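Local coordinates for protein packaging enzyme P4 (Pseudomonas phage phi13, PDB 4BLP) that probably hydrolyses nucleoside triphosphates as a hexameric, RecA-like packaging motor that drives viral RNA into the phage procapsid, at residues D[48-53]-D[113-118]; D[57-62]-D[119-124]; D[63-68]-D[74-79]; D[107-112]-D[200-205]; D[195-200]-D[251-256]. One frame throughout, in Å; residues are numbered along the deposited sequence. Where two conformers were deposited one is given.

Contact 1 (D[48-53]-D[113-118]); sequences AAVKKS and PQQNNV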
# COMPACT_ATOMS: atom_id res chain seq x y z
N ALA D 48 23.66 -12.59 21.26
CA ALA D 48 24.91 -13.06 20.64
C ALA D 48 24.97 -12.73 19.13
O ALA D 48 26.02 -12.31 18.64
CB ALA D 48 25.09 -14.57 20.84
N ALA D 49 23.84 -12.84 18.41
CA ALA D 49 23.80 -12.54 16.98
C ALA D 49 23.97 -11.05 16.76
O ALA D 49 24.71 -10.64 15.88
CB ALA D 49 22.48 -13.00 16.38
N VAL D 50 23.29 -10.24 17.58
CA VAL D 50 23.29 -8.78 17.41
C VAL D 50 24.68 -8.20 17.73
O VAL D 50 25.09 -7.21 17.11
CB VAL D 50 22.16 -8.19 18.30
CG1 VAL D 50 22.27 -6.67 18.43
CG2 VAL D 50 20.78 -8.59 17.78
N LYS D 51 25.45 -8.82 18.66
CA LYS D 51 26.77 -8.33 19.04
C LYS D 51 27.81 -8.49 17.91
O LYS D 51 28.86 -7.85 17.97
CB LYS D 51 27.28 -9.09 20.28
CG LYS D 51 27.37 -8.26 21.54
CD LYS D 51 27.88 -9.13 22.69
CE LYS D 51 28.97 -8.43 23.44
NZ LYS D 51 29.38 -9.20 24.65
N LYS D 52 27.54 -9.36 16.92
CA LYS D 52 28.48 -9.60 15.82
C LYS D 52 28.61 -8.38 14.90
O LYS D 52 27.79 -7.46 14.96
CB LYS D 52 28.05 -10.83 15.00
CG LYS D 52 28.15 -12.11 15.84
CD LYS D 52 27.88 -13.35 15.01
CE LYS D 52 28.10 -14.61 15.81
NZ LYS D 52 27.71 -15.81 15.03
N SER D 53 29.68 -8.35 14.10
CA SER D 53 29.93 -7.26 13.17
C SER D 53 28.84 -7.23 12.10
O SER D 53 28.14 -8.24 11.91
CB SER D 53 31.28 -7.43 12.49
OG SER D 53 31.27 -8.59 11.67
N PRO D 113 24.21 -5.79 4.66
CA PRO D 113 24.36 -6.49 5.95
C PRO D 113 23.09 -7.29 6.19
O PRO D 113 21.98 -6.79 5.93
CB PRO D 113 24.57 -5.37 6.97
CG PRO D 113 23.79 -4.17 6.36
CD PRO D 113 24.03 -4.33 4.84
N GLN D 114 23.26 -8.54 6.66
CA GLN D 114 22.10 -9.44 6.72
C GLN D 114 21.42 -9.55 8.09
O GLN D 114 20.44 -10.31 8.23
CB GLN D 114 22.49 -10.82 6.18
CG GLN D 114 22.79 -10.78 4.64
CD GLN D 114 21.66 -10.20 3.79
OE1 GLN D 114 20.47 -10.33 4.10
NE2 GLN D 114 21.99 -9.58 2.68
N GLN D 115 21.82 -8.69 9.04
CA GLN D 115 21.09 -8.59 10.31
C GLN D 115 19.63 -8.22 10.00
O GLN D 115 19.37 -7.27 9.23
CB GLN D 115 21.73 -7.47 11.15
CG GLN D 115 20.85 -6.92 12.30
CD GLN D 115 20.63 -7.81 13.51
OE1 GLN D 115 19.84 -7.44 14.38
NE2 GLN D 115 21.30 -8.98 13.63
N ASN D 116 18.69 -8.90 10.63
CA ASN D 116 17.27 -8.53 10.44
C ASN D 116 17.03 -7.09 10.92
O ASN D 116 17.55 -6.70 11.98
CB ASN D 116 16.39 -9.49 11.26
CG ASN D 116 14.92 -9.23 11.12
OD1 ASN D 116 14.38 -9.22 10.01
ND2 ASN D 116 14.26 -8.92 12.22
N ASN D 117 16.24 -6.27 10.14
CA ASN D 117 15.90 -4.89 10.58
C ASN D 117 17.15 -4.13 11.00
O ASN D 117 17.16 -3.44 12.04
CB ASN D 117 14.94 -4.97 11.77
CG ASN D 117 13.59 -5.49 11.40
OD1 ASN D 117 13.20 -5.45 10.23
ND2 ASN D 117 12.83 -5.92 12.40
N VAL D 118 18.22 -4.22 10.20
CA VAL D 118 19.51 -3.63 10.54
C VAL D 118 19.47 -2.08 10.67
O VAL D 118 20.29 -1.53 11.40
CB VAL D 118 20.58 -4.08 9.52
CG1 VAL D 118 20.36 -3.43 8.14
CG2 VAL D 118 22.00 -3.82 10.04

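Contact 2 (D[57-62]-D[119-124]); sequences GGMTAL and LRATPL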
# COMPACT_ATOMS: atom_id res chain seq x y z
N GLY D 57 26.54 -10.54 10.15
CA GLY D 57 25.10 -10.66 10.41
C GLY D 57 24.58 -9.97 11.66
O GLY D 57 23.41 -10.12 12.00
N GLY D 58 25.43 -9.21 12.36
CA GLY D 58 25.01 -8.48 13.56
C GLY D 58 24.85 -6.99 13.35
O GLY D 58 24.73 -6.51 12.20
N MET D 59 24.84 -6.23 14.47
CA MET D 59 24.62 -4.77 14.41
C MET D 59 25.84 -3.96 14.76
O MET D 59 25.80 -2.73 14.66
CB MET D 59 23.54 -4.34 15.46
CG MET D 59 22.13 -4.72 15.15
SD MET D 59 21.48 -3.64 13.88
CE MET D 59 20.99 -2.20 14.79
N THR D 60 26.89 -4.60 15.26
CA THR D 60 28.04 -3.85 15.77
C THR D 60 29.00 -3.49 14.66
O THR D 60 29.73 -4.34 14.19
CB THR D 60 28.73 -4.66 16.86
OG1 THR D 60 27.72 -5.06 17.80
CG2 THR D 60 29.84 -3.87 17.59
N ALA D 61 29.04 -2.22 14.28
CA ALA D 61 29.96 -1.82 13.21
C ALA D 61 31.40 -1.91 13.68
O ALA D 61 31.73 -1.43 14.79
CB ALA D 61 29.66 -0.41 12.74
N LEU D 62 32.25 -2.58 12.89
CA LEU D 62 33.67 -2.56 13.17
C LEU D 62 34.17 -1.17 12.85
O LEU D 62 33.50 -0.45 12.09
CB LEU D 62 34.38 -3.59 12.24
CG LEU D 62 34.08 -5.06 12.46
CD1 LEU D 62 34.51 -5.92 11.22
CD2 LEU D 62 34.74 -5.56 13.73
N LEU D 119 18.55 -1.40 10.00
CA LEU D 119 18.53 0.07 10.11
C LEU D 119 17.70 0.60 11.30
O LEU D 119 17.54 1.83 11.45
CB LEU D 119 17.92 0.66 8.81
CG LEU D 119 18.77 0.41 7.54
CD1 LEU D 119 18.02 0.91 6.29
CD2 LEU D 119 20.13 1.13 7.65
N ARG D 120 17.20 -0.29 12.17
CA ARG D 120 16.25 0.08 13.24
C ARG D 120 16.79 1.12 14.25
O ARG D 120 15.99 1.82 14.89
CB ARG D 120 15.80 -1.19 14.00
CG ARG D 120 16.95 -1.88 14.78
CD ARG D 120 16.37 -3.13 15.42
NE ARG D 120 17.35 -3.89 16.19
CZ ARG D 120 18.11 -4.85 15.65
NH1 ARG D 120 18.03 -5.11 14.34
NH2 ARG D 120 18.93 -5.56 16.41
N ALA D 121 18.11 1.20 14.43
CA ALA D 121 18.67 2.13 15.43
C ALA D 121 19.12 3.45 14.78
O ALA D 121 19.57 4.34 15.49
CB ALA D 121 19.86 1.49 16.13
N THR D 122 19.01 3.54 13.45
CA THR D 122 19.46 4.70 12.66
C THR D 122 18.39 5.14 11.70
O THR D 122 18.54 4.98 10.47
CB THR D 122 20.75 4.31 11.86
OG1 THR D 122 20.47 3.14 11.07
CG2 THR D 122 21.97 4.07 12.78
N PRO D 123 17.32 5.77 12.23
CA PRO D 123 16.26 6.26 11.34
C PRO D 123 16.77 7.44 10.53
O PRO D 123 17.59 8.22 11.02
CB PRO D 123 15.16 6.71 12.32
CG PRO D 123 15.91 7.06 13.61
CD PRO D 123 17.03 6.04 13.65
N LEU D 124 16.25 7.59 9.29
CA LEU D 124 16.62 8.68 8.36
C LEU D 124 18.16 8.76 8.23
O LEU D 124 18.75 9.84 8.27
CB LEU D 124 16.02 10.01 8.81
CG LEU D 124 14.51 9.99 9.16
CD1 LEU D 124 14.05 11.40 9.46
CD2 LEU D 124 13.68 9.37 8.02

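Contact 3 (D[63-68]-D[74-79]); sequences PSEILF and PLVVDK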
# COMPACT_ATOMS: atom_id res chain seq x y z
N PRO D 63 35.38 -0.76 13.31
CA PRO D 63 35.90 0.58 12.92
C PRO D 63 36.05 0.74 11.40
O PRO D 63 35.98 1.86 10.91
CB PRO D 63 37.28 0.63 13.61
CG PRO D 63 37.13 -0.33 14.78
CD PRO D 63 36.29 -1.45 14.25
N SER D 64 36.20 -0.38 10.66
CA SER D 64 36.33 -0.33 9.20
C SER D 64 34.97 -0.24 8.45
O SER D 64 34.97 0.02 7.24
CB SER D 64 37.05 -1.58 8.70
OG SER D 64 36.38 -2.76 9.13
N GLU D 65 33.85 -0.49 9.15
CA GLU D 65 32.54 -0.54 8.47
C GLU D 65 31.76 0.75 8.52
O GLU D 65 31.65 1.37 9.57
CB GLU D 65 31.66 -1.63 9.09
CG GLU D 65 32.16 -3.05 8.84
CD GLU D 65 31.41 -4.17 9.55
OE1 GLU D 65 30.97 -3.96 10.71
OE2 GLU D 65 31.32 -5.27 8.97
N ILE D 66 31.19 1.18 7.38
CA ILE D 66 30.30 2.34 7.35
C ILE D 66 28.94 1.84 6.89
O ILE D 66 28.81 1.38 5.76
CB ILE D 66 30.78 3.49 6.44
CG1 ILE D 66 32.20 3.97 6.83
CG2 ILE D 66 29.76 4.68 6.50
CD1 ILE D 66 32.85 4.84 5.72
N LEU D 67 27.93 1.98 7.75
CA LEU D 67 26.56 1.61 7.40
C LEU D 67 25.87 2.81 6.76
O LEU D 67 25.96 3.93 7.28
CB LEU D 67 25.80 1.21 8.68
CG LEU D 67 24.31 0.86 8.52
CD1 LEU D 67 24.14 -0.49 7.75
CD2 LEU D 67 23.64 0.76 9.92
N PHE D 68 25.17 2.59 5.64
CA PHE D 68 24.39 3.64 4.99
C PHE D 68 23.20 2.98 4.30
O PHE D 68 22.98 1.77 4.46
CB PHE D 68 25.26 4.47 4.01
CG PHE D 68 25.85 3.72 2.82
CD1 PHE D 68 26.95 2.87 2.99
CD2 PHE D 68 25.37 3.94 1.54
CE1 PHE D 68 27.54 2.24 1.87
CE2 PHE D 68 25.97 3.33 0.43
CZ PHE D 68 27.03 2.45 0.61
N PRO D 74 19.79 -1.42 3.03
CA PRO D 74 20.96 -1.10 3.86
C PRO D 74 22.22 -1.56 3.14
O PRO D 74 22.23 -2.62 2.48
CB PRO D 74 20.74 -1.93 5.12
CG PRO D 74 19.97 -3.16 4.64
CD PRO D 74 19.15 -2.70 3.43
N LEU D 75 23.30 -0.80 3.30
CA LEU D 75 24.58 -1.16 2.66
C LEU D 75 25.70 -0.88 3.63
O LEU D 75 25.59 0.00 4.49
CB LEU D 75 24.81 -0.28 1.42
CG LEU D 75 23.86 -0.52 0.23
CD1 LEU D 75 24.04 0.57 -0.81
CD2 LEU D 75 24.11 -1.91 -0.40
N VAL D 76 26.78 -1.63 3.46
CA VAL D 76 27.98 -1.38 4.24
C VAL D 76 29.14 -1.31 3.28
O VAL D 76 29.24 -2.13 2.36
CB VAL D 76 28.22 -2.49 5.30
CG1 VAL D 76 29.59 -2.31 5.98
CG2 VAL D 76 27.12 -2.48 6.36
N VAL D 77 30.01 -0.34 3.47
CA VAL D 77 31.29 -0.32 2.77
C VAL D 77 32.36 -0.67 3.84
O VAL D 77 32.31 -0.13 4.97
CB VAL D 77 31.61 0.98 2.00
CG1 VAL D 77 31.56 2.19 2.91
CG2 VAL D 77 32.99 0.89 1.30
N ASP D 78 33.26 -1.61 3.54
CA ASP D 78 34.36 -1.91 4.47
C ASP D 78 35.62 -1.25 3.94
O ASP D 78 36.12 -1.61 2.86
CB ASP D 78 34.53 -3.42 4.69
CG ASP D 78 35.53 -3.67 5.85
OD1 ASP D 78 36.73 -3.46 5.64
OD2 ASP D 78 35.08 -3.89 7.00
N LYS D 79 36.15 -0.25 4.69
CA LYS D 79 37.33 0.52 4.28
C LYS D 79 38.59 -0.33 4.19
O LYS D 79 39.47 0.01 3.40
CB LYS D 79 37.58 1.66 5.31
CG LYS D 79 36.46 2.71 5.23
CD LYS D 79 36.75 3.87 6.22
CE LYS D 79 36.30 3.48 7.61
NZ LYS D 79 36.69 4.50 8.63
O HOH W 1 33.71 3.48 10.11
O HOH W 2 38.75 3.23 9.78
O HOH W 3 33.17 -5.62 7.03

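Contact 4 (D[107-112]-D[200-205]); sequences RAVVFV and ALLLAT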
# COMPACT_ATOMS: atom_id res chain seq x y z
N ARG D 107 32.94 -9.11 -2.85
CA ARG D 107 31.66 -9.02 -2.08
C ARG D 107 31.88 -8.38 -0.70
O ARG D 107 30.94 -7.85 -0.13
CB ARG D 107 31.09 -10.43 -1.89
CG ARG D 107 30.75 -11.17 -3.21
CD ARG D 107 30.39 -12.62 -2.88
NE ARG D 107 30.33 -13.46 -4.07
CZ ARG D 107 29.25 -13.59 -4.84
NH1 ARG D 107 28.13 -12.94 -4.54
NH2 ARG D 107 29.28 -14.38 -5.90
N ALA D 108 33.13 -8.48 -0.16
CA ALA D 108 33.47 -7.90 1.14
C ALA D 108 33.55 -6.36 1.14
O ALA D 108 33.52 -5.74 2.22
CB ALA D 108 34.81 -8.46 1.60
N VAL D 109 33.73 -5.76 -0.04
CA VAL D 109 33.96 -4.31 -0.15
C VAL D 109 32.64 -3.54 0.07
O VAL D 109 32.65 -2.56 0.78
CB VAL D 109 34.60 -3.93 -1.51
CG1 VAL D 109 34.78 -2.40 -1.63
CG2 VAL D 109 35.95 -4.64 -1.70
N VAL D 110 31.56 -3.95 -0.62
CA VAL D 110 30.23 -3.32 -0.45
C VAL D 110 29.27 -4.47 -0.36
O VAL D 110 29.30 -5.36 -1.24
CB VAL D 110 29.82 -2.35 -1.59
CG1 VAL D 110 28.38 -1.83 -1.39
CG2 VAL D 110 30.81 -1.18 -1.72
N PHE D 111 28.44 -4.49 0.66
CA PHE D 111 27.49 -5.59 0.80
C PHE D 111 26.26 -5.16 1.53
O PHE D 111 26.28 -4.15 2.26
CB PHE D 111 28.15 -6.79 1.55
CG PHE D 111 28.65 -6.47 2.96
CD1 PHE D 111 29.93 -5.95 3.16
CD2 PHE D 111 27.82 -6.65 4.06
CE1 PHE D 111 30.38 -5.62 4.45
CE2 PHE D 111 28.25 -6.30 5.35
CZ PHE D 111 29.54 -5.80 5.54
N VAL D 112 25.19 -5.93 1.35
CA VAL D 112 23.98 -5.74 2.17
C VAL D 112 24.20 -6.49 3.50
O VAL D 112 24.35 -7.74 3.49
CB VAL D 112 22.71 -6.26 1.45
CG1 VAL D 112 21.47 -6.10 2.37
CG2 VAL D 112 22.51 -5.49 0.14
N ALA D 200 33.26 0.21 -8.71
CA ALA D 200 33.50 1.66 -8.88
C ALA D 200 34.48 2.18 -7.84
O ALA D 200 35.43 2.91 -8.19
CB ALA D 200 32.17 2.42 -8.78
N LEU D 201 34.24 1.87 -6.55
CA LEU D 201 35.13 2.35 -5.48
C LEU D 201 36.54 1.78 -5.62
O LEU D 201 37.51 2.49 -5.37
CB LEU D 201 34.56 1.99 -4.10
CG LEU D 201 33.23 2.73 -3.79
CD1 LEU D 201 32.66 2.26 -2.43
CD2 LEU D 201 33.48 4.29 -3.76
N LEU D 202 36.66 0.50 -6.01
CA LEU D 202 37.99 -0.10 -6.21
C LEU D 202 38.76 0.60 -7.33
O LEU D 202 39.94 0.97 -7.15
CB LEU D 202 37.86 -1.61 -6.49
CG LEU D 202 37.57 -2.46 -5.24
CD1 LEU D 202 36.95 -3.85 -5.67
CD2 LEU D 202 38.84 -2.66 -4.45
N LEU D 203 38.12 0.79 -8.47
CA LEU D 203 38.75 1.46 -9.61
C LEU D 203 39.12 2.91 -9.28
O LEU D 203 40.23 3.32 -9.56
CB LEU D 203 37.80 1.44 -10.81
CG LEU D 203 37.69 0.07 -11.50
CD1 LEU D 203 36.46 0.05 -12.35
CD2 LEU D 203 38.99 -0.27 -12.33
N ALA D 204 38.22 3.66 -8.64
CA ALA D 204 38.52 5.06 -8.30
C ALA D 204 39.66 5.14 -7.27
O ALA D 204 40.55 6.00 -7.38
CB ALA D 204 37.25 5.74 -7.77
N THR D 205 39.66 4.22 -6.28
CA THR D 205 40.72 4.19 -5.26
C THR D 205 42.07 3.87 -5.93
O THR D 205 43.12 4.40 -5.50
CB THR D 205 40.36 3.18 -4.14
OG1 THR D 205 39.14 3.65 -3.52
CG2 THR D 205 41.44 3.06 -3.05

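Contact 5 (D[195-200]-D[251-256]); sequences EMLAVA and VLLVAA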
# COMPACT_ATOMS: atom_id res chain seq x y z
N GLU D 195 27.76 -4.92 -6.40
CA GLU D 195 28.91 -5.15 -7.28
C GLU D 195 29.28 -3.84 -7.99
O GLU D 195 30.45 -3.52 -8.14
CB GLU D 195 28.58 -6.26 -8.31
CG GLU D 195 29.79 -6.61 -9.16
CD GLU D 195 29.49 -7.63 -10.25
OE1 GLU D 195 28.30 -7.86 -10.57
OE2 GLU D 195 30.47 -8.15 -10.83
N MET D 196 28.28 -3.12 -8.49
CA MET D 196 28.53 -1.84 -9.18
C MET D 196 29.31 -0.90 -8.26
O MET D 196 30.35 -0.38 -8.68
CB MET D 196 27.19 -1.21 -9.58
CG MET D 196 27.34 0.12 -10.37
SD MET D 196 27.73 1.57 -9.32
CE MET D 196 26.15 1.69 -8.42
N LEU D 197 28.86 -0.70 -7.01
CA LEU D 197 29.53 0.23 -6.11
C LEU D 197 30.93 -0.24 -5.72
O LEU D 197 31.83 0.57 -5.68
CB LEU D 197 28.71 0.49 -4.85
CG LEU D 197 29.17 1.68 -3.99
CD1 LEU D 197 29.31 3.02 -4.79
CD2 LEU D 197 28.23 1.88 -2.84
N ALA D 198 31.10 -1.53 -5.41
CA ALA D 198 32.40 -2.04 -5.00
C ALA D 198 33.40 -1.87 -6.15
O ALA D 198 34.52 -1.38 -5.92
CB ALA D 198 32.28 -3.52 -4.60
N VAL D 199 33.00 -2.25 -7.38
CA VAL D 199 33.90 -2.16 -8.54
C VAL D 199 34.26 -0.68 -8.78
O VAL D 199 35.43 -0.36 -9.03
CB VAL D 199 33.26 -2.83 -9.80
CG1 VAL D 199 34.03 -2.51 -11.07
CG2 VAL D 199 33.21 -4.34 -9.59
N ALA D 200 33.26 0.21 -8.71
CA ALA D 200 33.50 1.66 -8.88
C ALA D 200 34.48 2.18 -7.84
O ALA D 200 35.43 2.91 -8.19
CB ALA D 200 32.17 2.42 -8.78
N VAL D 251 37.32 9.72 -3.12
CA VAL D 251 37.26 9.35 -4.53
C VAL D 251 36.20 10.16 -5.24
O VAL D 251 35.31 10.73 -4.61
CB VAL D 251 37.02 7.82 -4.73
CG1 VAL D 251 38.16 7.00 -4.13
CG2 VAL D 251 35.64 7.37 -4.19
N LEU D 252 36.27 10.14 -6.58
CA LEU D 252 35.24 10.75 -7.41
C LEU D 252 34.69 9.70 -8.35
O LEU D 252 35.47 9.05 -9.08
CB LEU D 252 35.79 11.95 -8.21
CG LEU D 252 34.80 12.55 -9.23
CD1 LEU D 252 33.64 13.25 -8.51
CD2 LEU D 252 35.51 13.61 -10.10
N LEU D 253 33.37 9.50 -8.34
CA LEU D 253 32.68 8.62 -9.27
C LEU D 253 31.88 9.49 -10.21
O LEU D 253 31.36 10.53 -9.79
CB LEU D 253 31.73 7.59 -8.59
CG LEU D 253 32.40 6.58 -7.66
CD1 LEU D 253 31.39 5.56 -7.13
CD2 LEU D 253 33.57 5.90 -8.34
N VAL D 254 31.76 9.07 -11.47
CA VAL D 254 30.98 9.78 -12.49
C VAL D 254 29.88 8.82 -12.91
O VAL D 254 30.18 7.66 -13.17
CB VAL D 254 31.83 10.26 -13.68
CG1 VAL D 254 30.94 10.99 -14.71
CG2 VAL D 254 32.97 11.17 -13.19
N ALA D 255 28.62 9.26 -12.94
CA ALA D 255 27.56 8.32 -13.36
C ALA D 255 26.54 8.99 -14.25
O ALA D 255 26.15 10.11 -13.96
CB ALA D 255 26.86 7.77 -12.12
N ALA D 256 26.09 8.27 -15.30
CA ALA D 256 24.99 8.74 -16.16
C ALA D 256 23.66 8.45 -15.47
O ALA D 256 23.48 7.37 -14.89
CB ALA D 256 25.03 8.05 -17.53

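Contact 1 (D[48-53]-D[113-118])
Val50 and Gln115 carry the packing between 48-53, the end of a short helix, and 113-118, an irregular segment that makes a type II turn from Gln115 to Val118. Their CA atoms lie 7.4 Å apart, the shortest such separation here, and the two segments bury only 84 Å² between them. The one close touch is a van der Waals contact between a methyl, Val50 CG2, and the amide oxygen Gln115 OE1, 3.7 Å apart, the two side chains approaching at a slant. This methyl stands beside the backbone N of Val50, anti to the carbonyl carbon, and that position puts it in front of the amide. On the other side Gln115 sends CG anti to its own N (chi1 162°) and then bends at chi2 (72°), which turns the amide toward Val50 and the end of the helix. Val39 of a second subunit also packs on Val50.

No hydrogen bond crosses the contact. Gln115 NE2 comes only to 4.4 Å from Ala49 O. Its real partners are the carbonyls of Gly57 and Ser43, while Gln115 OE1 accepts from Arg120 NH2, so both ends of the buried amide are engaged and its flip is decided. Within 48-53, Lys52 N bonds to Ala49 O at 3.3 Å as the helical turn closes.

In the fold, the end of helix 47-51 is tied by a backbone bond between Val50 and Met59 to the loop that leads into strand 65-70. Segment 113-118 continues from strand 110-111, and Pro113 rests on Pro74 and Val76 of strand 73-78.

Contact 2 (D[57-62]-D[119-124])
Met59 faces Arg120 and Ala121 across two irregular backbones whose nearest CA atoms, those of Met59 and Leu119, stay 8.9 Å apart, with 119-122 folded into a type I turn closed by Thr122 N to Leu119 O at 3.0 Å. Side chains must therefore span the distance, and Met59 does so with a chain bent at both chi2 (-76°) and chi3 (-82°), curling its thioether over the arginine. The terminal methyl settles over the centre of one face of the guanidinium, with Met59 CE 4.0 Å from Arg120 CZ. Further back along the same chain, Met59 SD is 3.8 Å from Arg120 NH1, and Met59 CG is 3.5 Å from Arg120 NH2. The methyl also reaches Ala121, its CE lying 4.1 Å from Ala121 CB. Arg120 runs straight from CG to NE, which carries the flat group out to the methionine.

The guanidinium nitrogens find their hydrogen bonds outside the two segments: besides the bond of NH2, NH1 pairs with Asn117 O, and NE with Val39 O of a second subunit. Chemically, the cation divides its work. Its N-H groups, bonded to oxygens of both subunits, set the rotation of the guanidinium in its plane, while the methionine packs on its face. Contact 2 is thus held by dispersion and shape, and the directional bonds lie beyond 57-62 and 119-124.

Contact 3 (D[63-68]-D[74-79])
A beta hairpin, strands 65-70 and 73-78, is the element joined here, and Ile66 pairs with Val77 near its middle: Ile66 N donates to Val77 O at 3.0 Å, and Val77 N returns a bond to Ile66 O. The strand axes run at 158°, close to antiparallel, with an approach of 4.7 Å. Phe68 and Leu75 form the next hydrogen-bonded pair, with Leu75 N 2.8 Å from Phe68 O.

The Phe68 ring folds back over its partner because CG stands between the backbone N and the carbonyl carbon (chi1 63°). Leu75 CB then lies over one ring face, a CH-pi contact 3.8 Å from the centroid, while Val77 N sits at the ring's edge. Ile66 and Val77 lie alongside one another on this same face of the sheet, which packs against helices 193-205 and 233-248. Glu65, Leu67, Val76 and Asp78 occupy the other face. Strand 73-78 is the central one of a three-stranded antiparallel sheet, bonded on its far edge to strand 110-111.

Where the hairpin opens, Asp78 is the N-cap of helix 79-91, its OD1 accepting from Ala81 N. Its OD2 takes Ser64 OG at 2.7 Å on the syn side, and Lys79 N binds Ser64 O at 2.8 Å. Glu65 OE2 stands 4.5 Å from Asp78 OD2, like charges whose repulsion is probably offset by the N-H donors on Glu65 (Leu62 N and Leu54 N among them), the helix N-terminus at Asp78 and the water that donates to both oxygens. Another water connects Lys79 NZ, at 2.7 Å, to Pro63 O.

Contact 4 (D[107-112]-D[200-205])
Val110 meets Leu201 with the two side chains at about a right angle, and a single methyl of each does the touching: Val110 CG2 is 4.0 Å from Leu201 CD1. The neighbouring pair is set differently. Val109 and Leu202 cross obliquely, and Val109 CG2 comes to 4.2 Å from Leu202 CD1. In both valines CG2 lies beside the backbone N, anti to the carbonyl carbon, and in both it is the branch presented to the helix. Leu202 does not start out facing segment 107-112; with CG also anti to its carbonyl carbon (chi1 -77°), its CD1 swings nearer than its CB bond alone would suggest.

These are methyl-to-methyl contacts between buried residues, 140 Å² in all, without hydrogen bonds across. The backbones stay apart, Val109 CA to Leu202 CA being 8.4 Å. One polar detail belongs to the helix itself: Leu201 O accepts from Thr205 N at 2.9 Å and from Thr205 OG1 at 2.7 Å, the two donors arriving from opposite faces of its plane.

Around the contact, Leu82 and Leu85 of helix 79-91 pack on Val109, and Val77 of strand 73-78 touches Leu201. Helix 193-205 thereby lies against strand 110-111 and the strand beside it.

Contact 5 (D[195-200]-D[251-256])
Leu253 drives its branched end into Ala200, joining helix 193-205 to strand 252-257, a parallel strand inside the large mixed sheet of the RecA-like P-loop NTPase core. The tight part is here. Leu253 CD1 is 3.6 Å from Ala200 CB and Leu253 CD2 is 3.8 Å from the same atom, so both branches straddle one methyl. With CG anti to its carbonyl carbon (chi1 -64°), Leu253 directs the isobutyl group toward the helix. The small alanine allows the backbones to draw together to 7.0 Å between Ala200 CA and Leu253 CA. Between the two segments 123 Å² is buried, just over half of it on Leu253.

The looser part lies one helical turn back. Leu197 crosses Leu253 at about a right angle, and in the conformer given its CD1 is 4.0 Å from Leu253 CD1; two conformers were deposited, so this touch is less certain. Leu197 turns further toward helix 233-248, where it meets Leu242. Neither side is open to solvent, since all three touching residues are buried, and Ile212 of strand 210-213 packs on Ala200. Farther out along the helix the surroundings become polar: Glu195 forms a salt bridge with Arg128 of a third subunit. The other face of the strand belongs to Leu252 and Val254, both against Trp139.

No hydrogen bond links the segments. The closest approach is nevertheless to an oxygen: Leu253 CD2 packs 3.5 Å from Ala200 O, a carbonyl already bonded to Ala204 N along the helix.

Contacts 4 and 5 are buried and share helix 193-205, which turns Leu201 and Leu202 to strand 110-111 and the residue before it, and Ala200 and Leu197 to strand 252-257; both are apolar packing without a hydrogen bond across. Contact 3 is partly buried and far larger, combining a hydrogen-bond ladder with charged groups and waters at one end. It meets contact 4 through neighbouring strands of one sheet and contact 5 through Phe68 on Leu197. Contacts 1 and 2 lie farther from the chain's centre, about 8 Å apart between centres, and both touch a second subunit. There apolar groups lie against polar ones, whose hydrogen bonds go outside the paired segments; contact 1 is buried, contact 2 superficial.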